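Local coordinates for triacylglycerol lipase (Yarrowia lipolytica, PDB 3O0D), which probably hydrolyses the ester bonds of triacylglycerols, as an extracellular lipase of the alpha/beta-hydrolase fold, at residues His9-Gln12 / Glu13-Asn16; Pro62-Ile65 / Phe66-Ser69; Gly193-Gly196 / Phe197-Val201. All coordinates share one frame; numbering follows the deposited sequence.

Contact 1 (His9-Gln12 / Glu13-Asn16)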
ATOM      1  N   HIS A   9      13.093 -12.642 -11.367  1.00  9.30           N
ATOM      2  CA  HIS A   9      12.901 -11.505 -12.244  1.00  8.69           C
ATOM      3  C   HIS A   9      11.503 -11.333 -12.780  1.00  8.74           C
ATOM      4  O   HIS A   9      10.679 -12.251 -12.616  1.00 11.81           O
ATOM      5  CB  HIS A   9      13.946 -11.584 -13.442  1.00  9.07           C
ATOM      6  CG  HIS A   9      15.337 -11.298 -13.035  1.00 10.85           C
ATOM      7  ND1 HIS A   9      15.735 -10.021 -12.695  1.00 10.67           N
ATOM      8  CD2 HIS A   9      16.417 -12.113 -12.814  1.00 12.84           C
ATOM      9  CE1 HIS A   9      17.037 -10.053 -12.373  1.00 10.88           C
ATOM     10  NE2 HIS A   9      17.450 -11.302 -12.403  1.00 13.06           N
ATOM     11  N   ILE A  10      11.246 -10.177 -13.429  1.00  7.36           N
ATOM     12  CA  ILE A  10       9.913  -9.902 -13.979  1.00  8.93           C
ATOM     13  C   ILE A  10      10.058  -9.455 -15.424  1.00  9.36           C
ATOM     14  O   ILE A  10      11.186  -9.128 -15.865  1.00 11.45           O
ATOM     15  CB  ILE A  10       9.178  -8.735 -13.226  1.00 10.79           C
ATOM     16  CG1 ILE A  10       9.934  -7.380 -13.294  1.00 10.29           C
ATOM     17  CG2 ILE A  10       8.965  -9.182 -11.706  1.00 10.21           C
ATOM     18  CD1 ILE A  10       9.034  -6.206 -12.690  1.00 11.59           C
ATOM     19  N   ASP A  11       8.948  -9.408 -16.129  1.00 10.41           N
ATOM     20  CA  ASP A  11       8.930  -8.937 -17.485  1.00 13.14           C
ATOM     21  C   ASP A  11       8.435  -7.487 -17.588  1.00 12.00           C
ATOM     22  O   ASP A  11       8.037  -6.933 -16.647  1.00  9.79           O
ATOM     23  CB  ASP A  11       8.094  -9.859 -18.354  1.00 15.38           C
ATOM     24  CG  ASP A  11       6.629  -9.869 -17.983  1.00 19.64           C
ATOM     25  OD1 ASP A  11       6.165  -9.081 -17.218  1.00 16.64           O
ATOM     26  OD2 ASP A  11       5.944 -10.726 -18.507  1.00 23.30           O
ATOM     27  N   GLN A  12       8.556  -6.902 -18.764  1.00 10.64           N
ATOM     28  CA  GLN A  12       8.325  -5.490 -18.875  1.00 10.64           C
ATOM     29  C   GLN A  12       6.838  -5.155 -18.617  1.00  9.60           C
ATOM     30  O   GLN A  12       6.552  -4.118 -18.024  1.00  8.96           O
ATOM     31  CB  GLN A  12       8.699  -4.991 -20.273  1.00  9.57           C
ATOM     32  CG  GLN A  12       8.581  -3.450 -20.470  1.00  9.12           C
ATOM     33  CD  GLN A  12       9.655  -2.714 -19.670  1.00 11.97           C
ATOM     34  OE1 GLN A  12      10.870  -3.019 -19.713  1.00 10.57           O
ATOM     35  NE2 GLN A  12       9.200  -1.772 -18.861  1.00 10.23           N
ATOM     36  N   GLU A  13       5.959  -6.080 -19.017  1.00 10.00           N
ATOM     37  CA  GLU A  13       4.541  -5.833 -18.766  1.00 10.52           C
ATOM     38  C   GLU A  13       4.261  -5.672 -17.229  1.00  9.74           C
ATOM     39  O   GLU A  13       3.444  -4.813 -16.839  1.00  9.12           O
ATOM     40  CB  GLU A  13       3.682  -6.927 -19.362  1.00 12.39           C
ATOM     41  CG  GLU A  13       2.284  -6.641 -19.197  1.00 17.94           C
ATOM     42  CD  GLU A  13       1.358  -7.736 -19.797  1.00 30.41           C
ATOM     43  OE1 GLU A  13       1.866  -8.725 -20.353  1.00 29.20           O
ATOM     44  OE2 GLU A  13       0.106  -7.557 -19.683  1.00 31.12           O
ATOM     45  N   SER A  14       4.945  -6.518 -16.442  1.00  8.66           N
ATOM     46  CA  SER A  14       4.769  -6.501 -14.988  1.00  7.78           C
ATOM     47  C   SER A  14       5.430  -5.279 -14.456  1.00  9.32           C
ATOM     48  O   SER A  14       4.838  -4.614 -13.580  1.00  8.27           O
ATOM     49  CB  SER A  14       5.501  -7.717 -14.385  1.00 11.41           C
ATOM     50  OG  SER A  14       4.787  -8.898 -14.774  1.00 11.58           O
ATOM     51  N   TYR A  15       6.587  -4.898 -14.995  1.00  7.40           N
ATOM     52  CA  TYR A  15       7.230  -3.675 -14.525  1.00  7.95           C
ATOM     53  C   TYR A  15       6.283  -2.460 -14.789  1.00  8.96           C
ATOM     54  O   TYR A  15       6.090  -1.603 -13.927  1.00  8.10           O
ATOM     55  CB  TYR A  15       8.530  -3.454 -15.381  1.00  7.06           C
ATOM     56  CG  TYR A  15       9.301  -2.195 -15.036  1.00  9.52           C
ATOM     57  CD1 TYR A  15      10.547  -2.329 -14.384  1.00  8.51           C
ATOM     58  CD2 TYR A  15       8.859  -0.907 -15.473  1.00  7.92           C
ATOM     59  CE1 TYR A  15      11.311  -1.193 -14.094  1.00  8.08           C
ATOM     60  CE2 TYR A  15       9.632   0.270 -15.204  1.00  9.31           C
ATOM     61  CZ  TYR A  15      10.837   0.077 -14.526  1.00  8.27           C
ATOM     62  OH  TYR A  15      11.518   1.241 -14.248  1.00 11.06           O
ATOM     63  N   ASN A  16       5.606  -2.423 -15.989  1.00  7.37           N
ATOM     64  CA  ASN A  16       4.751  -1.290 -16.317  1.00  8.72           C
ATOM     65  C   ASN A  16       3.479  -1.234 -15.378  1.00  7.58           C
ATOM     66  O   ASN A  16       3.003  -0.108 -15.043  1.00  9.60           O
ATOM     67  CB  ASN A  16       4.231  -1.381 -17.743  1.00  9.68           C
ATOM     68  CG  ASN A  16       5.353  -1.222 -18.774  1.00  9.89           C
ATOM     69  OD1 ASN A  16       6.432  -0.771 -18.451  1.00 10.00           O
ATOM     70  ND2 ASN A  16       5.078  -1.655 -20.026  1.00  9.62           N
TER

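Contact 2 (Pro62-Ile65 / Phe66-Ser69)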
ATOM      1  N   PRO A  62      -6.788  16.150   8.710  1.00 22.21           N
ATOM      2  CA  PRO A  62      -5.504  16.379   9.344  1.00 21.89           C
ATOM      3  C   PRO A  62      -5.552  16.258  10.872  1.00 24.09           C
ATOM      4  O   PRO A  62      -4.585  16.596  11.545  1.00 22.32           O
ATOM      5  CB  PRO A  62      -5.226  17.847   8.966  1.00 22.10           C
ATOM      6  CG  PRO A  62      -6.600  18.541   8.991  1.00 24.56           C
ATOM      7  CD  PRO A  62      -7.569  17.388   8.520  1.00 22.88           C
ATOM      8  N   ARG A  63      -6.632  15.731  11.423  1.00 22.44           N
ATOM      9  CA  ARG A  63      -6.857  15.878  12.896  1.00 24.94           C
ATOM     10  C   ARG A  63      -5.889  15.128  13.792  1.00 25.12           C
ATOM     11  O   ARG A  63      -5.478  15.660  14.868  1.00 25.75           O
ATOM     12  CB  ARG A  63      -8.378  15.721  13.249  1.00 23.69           C
ATOM     13  CG  ARG A  63      -9.087  17.012  12.810  1.00 26.88           C
ATOM     14  CD  ARG A  63     -10.613  16.892  12.931  1.00 36.14           C
ATOM     15  NE  ARG A  63     -11.170  15.877  12.024  1.00 42.86           N
ATOM     16  CZ  ARG A  63     -12.473  15.628  11.916  1.00 47.21           C
ATOM     17  NH1 ARG A  63     -13.350  16.318  12.651  1.00 47.07           N
ATOM     18  NH2 ARG A  63     -12.904  14.686  11.090  1.00 50.16           N
ATOM     19  N   LEU A  64      -5.485  13.918  13.375  1.00 21.71           N
ATOM     20  CA  LEU A  64      -4.667  13.002  14.170  1.00 20.86           C
ATOM     21  C   LEU A  64      -3.509  12.590  13.307  1.00 20.61           C
ATOM     22  O   LEU A  64      -3.630  12.677  12.040  1.00 19.74           O
ATOM     23  CB  LEU A  64      -5.457  11.771  14.547  1.00 21.87           C
ATOM     24  CG  LEU A  64      -6.709  12.144  15.356  1.00 25.45           C
ATOM     25  CD1 LEU A  64      -7.644  10.927  15.535  1.00 24.40           C
ATOM     26  CD2 LEU A  64      -6.276  12.746  16.733  1.00 27.55           C
ATOM     27  N   ILE A  65      -2.441  12.169  13.989  1.00 18.63           N
ATOM     28  CA  ILE A  65      -1.165  11.855  13.336  1.00 21.23           C
ATOM     29  C   ILE A  65      -1.319  10.686  12.367  1.00 21.16           C
ATOM     30  O   ILE A  65      -0.620  10.627  11.370  1.00 20.98           O
ATOM     31  CB  ILE A  65      -0.029  11.586  14.365  1.00 21.10           C
ATOM     32  CG1 ILE A  65       1.260  11.347  13.629  1.00 23.97           C
ATOM     33  CG2 ILE A  65      -0.313  10.383  15.254  1.00 19.73           C
ATOM     34  CD1 ILE A  65       1.759  12.635  12.946  1.00 22.93           C
ATOM     35  N   PHE A  66      -2.270   9.808  12.633  1.00 20.73           N
ATOM     36  CA  PHE A  66      -2.496   8.678  11.660  1.00 19.93           C
ATOM     37  C   PHE A  66      -3.666   8.837  10.709  1.00 19.45           C
ATOM     38  O   PHE A  66      -4.097   7.832  10.059  1.00 20.32           O
ATOM     39  CB  PHE A  66      -2.606   7.409  12.440  1.00 20.92           C
ATOM     40  CG  PHE A  66      -1.289   6.919  12.950  1.00 23.89           C
ATOM     41  CD1 PHE A  66      -0.410   6.228  12.112  1.00 25.67           C
ATOM     42  CD2 PHE A  66      -0.930   7.115  14.278  1.00 25.87           C
ATOM     43  CE1 PHE A  66       0.779   5.783  12.572  1.00 28.39           C
ATOM     44  CE2 PHE A  66       0.279   6.642  14.761  1.00 20.63           C
ATOM     45  CZ  PHE A  66       1.150   6.020  13.941  1.00 29.41           C
ATOM     46  N   ASP A  67      -4.154  10.032  10.560  1.00 16.96           N
ATOM     47  CA  ASP A  67      -5.245  10.301   9.636  1.00 18.91           C
ATOM     48  C   ASP A  67      -4.726  10.356   8.176  1.00 17.17           C
ATOM     49  O   ASP A  67      -3.509  10.486   7.931  1.00 15.72           O
ATOM     50  CB  ASP A  67      -5.918  11.590   9.951  1.00 19.60           C
ATOM     51  CG  ASP A  67      -6.950  11.449  11.102  1.00 22.67           C
ATOM     52  OD1 ASP A  67      -7.275  10.313  11.537  1.00 21.41           O
ATOM     53  OD2 ASP A  67      -7.455  12.511  11.483  1.00 23.33           O
ATOM     54  N   VAL A  68      -5.679  10.255   7.250  1.00 15.90           N
ATOM     55  CA  VAL A  68      -5.353  10.007   5.856  1.00 15.11           C
ATOM     56  C   VAL A  68      -5.979  11.022   4.922  1.00 12.47           C
ATOM     57  O   VAL A  68      -6.986  11.724   5.246  1.00 13.37           O
ATOM     58  CB  VAL A  68      -5.725   8.532   5.441  1.00 11.88           C
ATOM     59  CG1 VAL A  68      -4.941   7.488   6.167  1.00 13.98           C
ATOM     60  CG2 VAL A  68      -7.230   8.354   5.584  1.00 14.09           C
ATOM     61  N   SER A  69      -5.492  11.089   3.669  1.00 12.06           N
ATOM     62  CA  SER A  69      -6.043  11.919   2.645  1.00 11.03           C
ATOM     63  C   SER A  69      -5.932  11.004   1.365  1.00 12.52           C
ATOM     64  O   SER A  69      -5.268   9.975   1.426  1.00 14.75           O
ATOM     65  CB  SER A  69      -5.211  13.137   2.362  1.00 14.44           C
ATOM     66  OG  SER A  69      -5.233  14.028   3.544  1.00 15.60           O
TER
HETATM   67  O   HOH W   1      -1.162  11.430   8.905  1.00 23.03           O

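Contact 3 (Gly193-Gly196 / Phe197-Val201)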
ATOM      1  N   GLY A 193       0.953  -5.695  11.341  1.00 15.83           N
ATOM      2  CA  GLY A 193       0.467  -6.538  12.480  1.00 16.73           C
ATOM      3  C   GLY A 193       1.378  -7.650  12.901  1.00 18.36           C
ATOM      4  O   GLY A 193       2.545  -7.729  12.537  1.00 19.05           O
ATOM      5  N   ASN A 194       0.810  -8.596  13.640  1.00 16.90           N
ATOM      6  CA  ASN A 194       1.577  -9.672  14.170  1.00 18.39           C
ATOM      7  C   ASN A 194       1.565 -10.955  13.330  1.00 19.10           C
ATOM      8  O   ASN A 194       1.087 -10.941  12.197  1.00 19.59           O
ATOM      9  CB  ASN A 194       1.046  -9.885  15.631  1.00 19.07           C
ATOM     10  CG  ASN A 194      -0.295 -10.607  15.626  1.00 23.80           C
ATOM     11  OD1 ASN A 194      -1.031 -10.567  14.623  1.00 20.13           O
ATOM     12  ND2 ASN A 194      -0.617 -11.312  16.745  1.00 27.48           N
ATOM     13  N   ALA A 195       2.160 -12.043  13.825  1.00 18.46           N
ATOM     14  CA  ALA A 195       2.286 -13.281  13.035  1.00 19.37           C
ATOM     15  C   ALA A 195       0.904 -13.861  12.734  1.00 20.67           C
ATOM     16  O   ALA A 195       0.620 -14.286  11.623  1.00 20.36           O
ATOM     17  CB  ALA A 195       3.211 -14.302  13.712  1.00 22.42           C
ATOM     18  N   GLY A 196       0.004 -13.855  13.720  1.00 19.80           N
ATOM     19  CA  GLY A 196      -1.380 -14.201  13.404  1.00 19.55           C
ATOM     20  C   GLY A 196      -1.980 -13.452  12.233  1.00 18.26           C
ATOM     21  O   GLY A 196      -2.492 -14.100  11.326  1.00 19.91           O
ATOM     22  N   PHE A 197      -1.926 -12.106  12.250  1.00 19.61           N
ATOM     23  CA  PHE A 197      -2.451 -11.277  11.185  1.00 18.52           C
ATOM     24  C   PHE A 197      -1.708 -11.613   9.862  1.00 17.63           C
ATOM     25  O   PHE A 197      -2.341 -11.869   8.834  1.00 16.67           O
ATOM     26  CB  PHE A 197      -2.254  -9.816  11.552  1.00 19.88           C
ATOM     27  CG  PHE A 197      -2.586  -8.845  10.443  1.00 19.28           C
ATOM     28  CD1 PHE A 197      -3.877  -8.516  10.126  1.00 20.92           C
ATOM     29  CD2 PHE A 197      -1.535  -8.316   9.672  1.00 22.30           C
ATOM     30  CE1 PHE A 197      -4.150  -7.610   9.109  1.00 18.38           C
ATOM     31  CE2 PHE A 197      -1.779  -7.376   8.594  1.00 19.92           C
ATOM     32  CZ  PHE A 197      -3.044  -7.029   8.325  1.00 18.49           C
ATOM     33  N   ALA A 198      -0.388 -11.669   9.923  1.00 17.57           N
ATOM     34  CA  ALA A 198       0.397 -11.839   8.657  1.00 18.09           C
ATOM     35  C   ALA A 198       0.012 -13.180   8.000  1.00 18.84           C
ATOM     36  O   ALA A 198      -0.165 -13.251   6.794  1.00 18.17           O
ATOM     37  CB  ALA A 198       1.875 -11.811   9.005  1.00 14.83           C
ATOM     38  N   ASN A 199      -0.067 -14.260   8.780  1.00 18.00           N
ATOM     39  CA  ASN A 199      -0.354 -15.559   8.210  1.00 18.81           C
ATOM     40  C   ASN A 199      -1.787 -15.673   7.732  1.00 17.81           C
ATOM     41  O   ASN A 199      -2.046 -16.347   6.696  1.00 17.20           O
ATOM     42  CB  ASN A 199       0.013 -16.660   9.201  1.00 19.01           C
ATOM     43  CG  ASN A 199       1.517 -16.756   9.437  1.00 24.50           C
ATOM     44  OD1 ASN A 199       1.974 -16.870  10.587  1.00 26.45           O
ATOM     45  ND2 ASN A 199       2.312 -16.728   8.346  1.00 21.93           N
ATOM     46  N   TRP A 200      -2.693 -14.955   8.394  1.00 16.07           N
ATOM     47  CA  TRP A 200      -4.062 -14.958   8.030  1.00 18.46           C
ATOM     48  C   TRP A 200      -4.243 -14.211   6.696  1.00 18.74           C
ATOM     49  O   TRP A 200      -4.929 -14.710   5.776  1.00 19.36           O
ATOM     50  CB  TRP A 200      -4.892 -14.377   9.160  1.00 19.49           C
ATOM     51  CG  TRP A 200      -6.357 -14.103   8.757  1.00 20.73           C
ATOM     52  CD1 TRP A 200      -7.362 -15.052   8.655  1.00 23.73           C
ATOM     53  CD2 TRP A 200      -6.951 -12.872   8.459  1.00 20.42           C
ATOM     54  NE1 TRP A 200      -8.521 -14.464   8.298  1.00 26.45           N
ATOM     55  CE2 TRP A 200      -8.310 -13.127   8.154  1.00 25.34           C
ATOM     56  CE3 TRP A 200      -6.488 -11.553   8.394  1.00 26.12           C
ATOM     57  CZ2 TRP A 200      -9.209 -12.102   7.831  1.00 26.13           C
ATOM     58  CZ3 TRP A 200      -7.374 -10.550   8.055  1.00 26.23           C
ATOM     59  CH2 TRP A 200      -8.720 -10.828   7.761  1.00 28.30           C
ATOM     60  N   VAL A 201      -3.569 -13.041   6.576  1.00 16.98           N
ATOM     61  CA  VAL A 201      -3.534 -12.275   5.309  1.00 16.99           C
ATOM     62  C   VAL A 201      -2.971 -13.182   4.191  1.00 14.93           C
ATOM     63  O   VAL A 201      -3.537 -13.174   3.076  1.00 17.53           O
ATOM     64  CB  VAL A 201      -2.712 -11.031   5.469  1.00 17.04           C
ATOM     65  CG1 VAL A 201      -2.444 -10.377   4.030  1.00 14.63           C
ATOM     66  CG2 VAL A 201      -3.482 -10.044   6.370  1.00 14.12           C
TER

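Contact 1 (His9-Gln12 / Glu13-Asn16)
D11 and Y15 begin the i to i+4 backbone bonds of the helix here: the carbonyl O of D11 accepts from Y15 N at 3.0 Å, and Q12 O then accepts from N16 N at 2.8 Å. This is the first turn of helix 12-27, with D11 as its N-cap. The chain is extended up to D11 and coils from Q12 onward, which leaves the early N-H groups of the helix without carbonyls behind them. The D11 carboxylate makes good part of that lack. Its CG sits between the backbone N and the carbonyl carbon (chi1 65°), and this swings OD1 back to S14. D11 OD1 takes two donors of S14, the backbone N at 2.9 Å, nearly in line with the C-O bond, and the hydroxyl OG at 2.8 Å, on the syn side but 32° out of the carboxylate plane. The two arrive from opposite faces of that plane. Aspartate suits the place because it is short and its negative charge probably interacts favourably with the helix's positive end; serine suits the third position because it adds a second donor.

I10, just before the cap, reaches over the turn to Y15, and its CD1 meets Y15 CB at 3.9 Å. Such a pairing between the residue before the N-cap and the one five further on is a hydrophobic staple. L259 and V262 pack against the same two residues, and the phenol OH of Y15 bonds to P257 O.

On the outer side Q12, bent at its second torsion (chi2 69°), lies beside Y15 and points the same way, with NE2 approaching the ring obliquely. The same Q12 NE2 donates to N16 OD1 at 3.0 Å, a bond that lies in the Q12 amide plane but comes in from above the carbonyl plane of N16.

Contact 2 (Pro62-Ile65 / Phe66-Ser69)
D67 folds its carboxylate back across L64, and OD2 comes 3.1 Å from L64 N, which donates to it. D67 CG stands anti to its carbonyl carbon, beside the backbone N (chi1 -82°), which lays the carboxylate back toward L64 N. The donor arrives from well above the carboxylate plane, and the N-H...O angle is a moderate 138°. Alongside the bond, L64 CB rests 3.7 Å from D67 OD2. L64 and D67 are the first and last residues of a type I beta turn, in which D67 N returns a hydrogen bond to L64 O at 3.1 Å. The turn belongs to the loop of a beta hairpin that leads from strand 53-60 into strand 68-75. Aspartate suits the last position because its short arm can reach an N-H on the facing side of the turn while its own N-H closes it.

At the tip, I65 CG2 presses on F66 CD2 at 3.5 Å. The buried F66 side chain also lies against D97 and I98 of helix 91-100; the contacts with I98 and I65 suit an apolar ring. A water bridges the backbone, donating to I65 O at 2.6 Å and to D67 O.

D67 OD1 accepts from Q131 NE2 of helix 127-150, while R63 pairs with D61, whose carboxylate lies close to D67. Two acidic groups so near would be expected to repel, and the arginine and surrounding N-H donors probably offset that charge.

Contact 3 (Gly193-Gly196 / Phe197-Val201)
N194 and F197 stand at an angle to each other, the amide of one and the ring of the other 34° apart in plane, and the amide oxygen does the touching. N194 CG is lodged between its own backbone N and carbonyl carbon (chi1 76°), which brings OD1 to F197 N at 3.0 Å. The bond is nearly straight at nitrogen, 168°, although the N-H comes down from above the carbonyl plane of the amide. N194 OD1 also rests 3.4 Å from F197 CB. Asparagine suits the place because its short side chain ends in an amide oxygen that can turn back to accept from F197 N. The ring lies against the residue before the cap, F197 CD2 being 3.9 Å from G193 CA, and the main-chain O of N194 sits at the ring edge, near its plane. Glycine suits this place, because there is little room for a beta carbon beside F197 CD2. V201 CG2, one turn on, lies 3.6 Å above one face of the F197 ring, offset toward its rim.

N194 is thus the N-cap of helix 195-206, the helix of a beta-alpha-beta crossover between strands 183-187 and 222-227. F197 and V201 face helix 163-177, where both touch I173 and F197 also meets L170; apolar residues suit that buried side. An alanine at N194 would take away the amide, and F197 N would probably be left without its capping acceptor at the start of the helix. Weak bonds tie the same amide to L124 N and D122 O.

Past the cap the i to i+4 bonds take over, A198 N donating to N194 O at 2.8 Å and N199 N to A195 O. W200 N follows with G196 O at 3.1 Å, and W200 CB lies 3.2 Å from G196 O.

How the contacts relate
From the N terminus, contact 1 comes first, turning the chain from strand 3-8 into helix 12-27. Contact 2 follows, closing the loop between the antiparallel strands 53-60 and 68-75 at one margin of the main sheet. Contact 3 comes much later and starts helix 195-206, on the way from strand 183-187 to strand 222-227. All three are in series, none nested or crossing. Contacts 1 and 2 lie on opposite sides of the chain's centre, their own centres 34 Å apart, and contacts 2 and 3 come within about 12 Å at their nearest atoms. Two are helix N-caps and the other a beta turn.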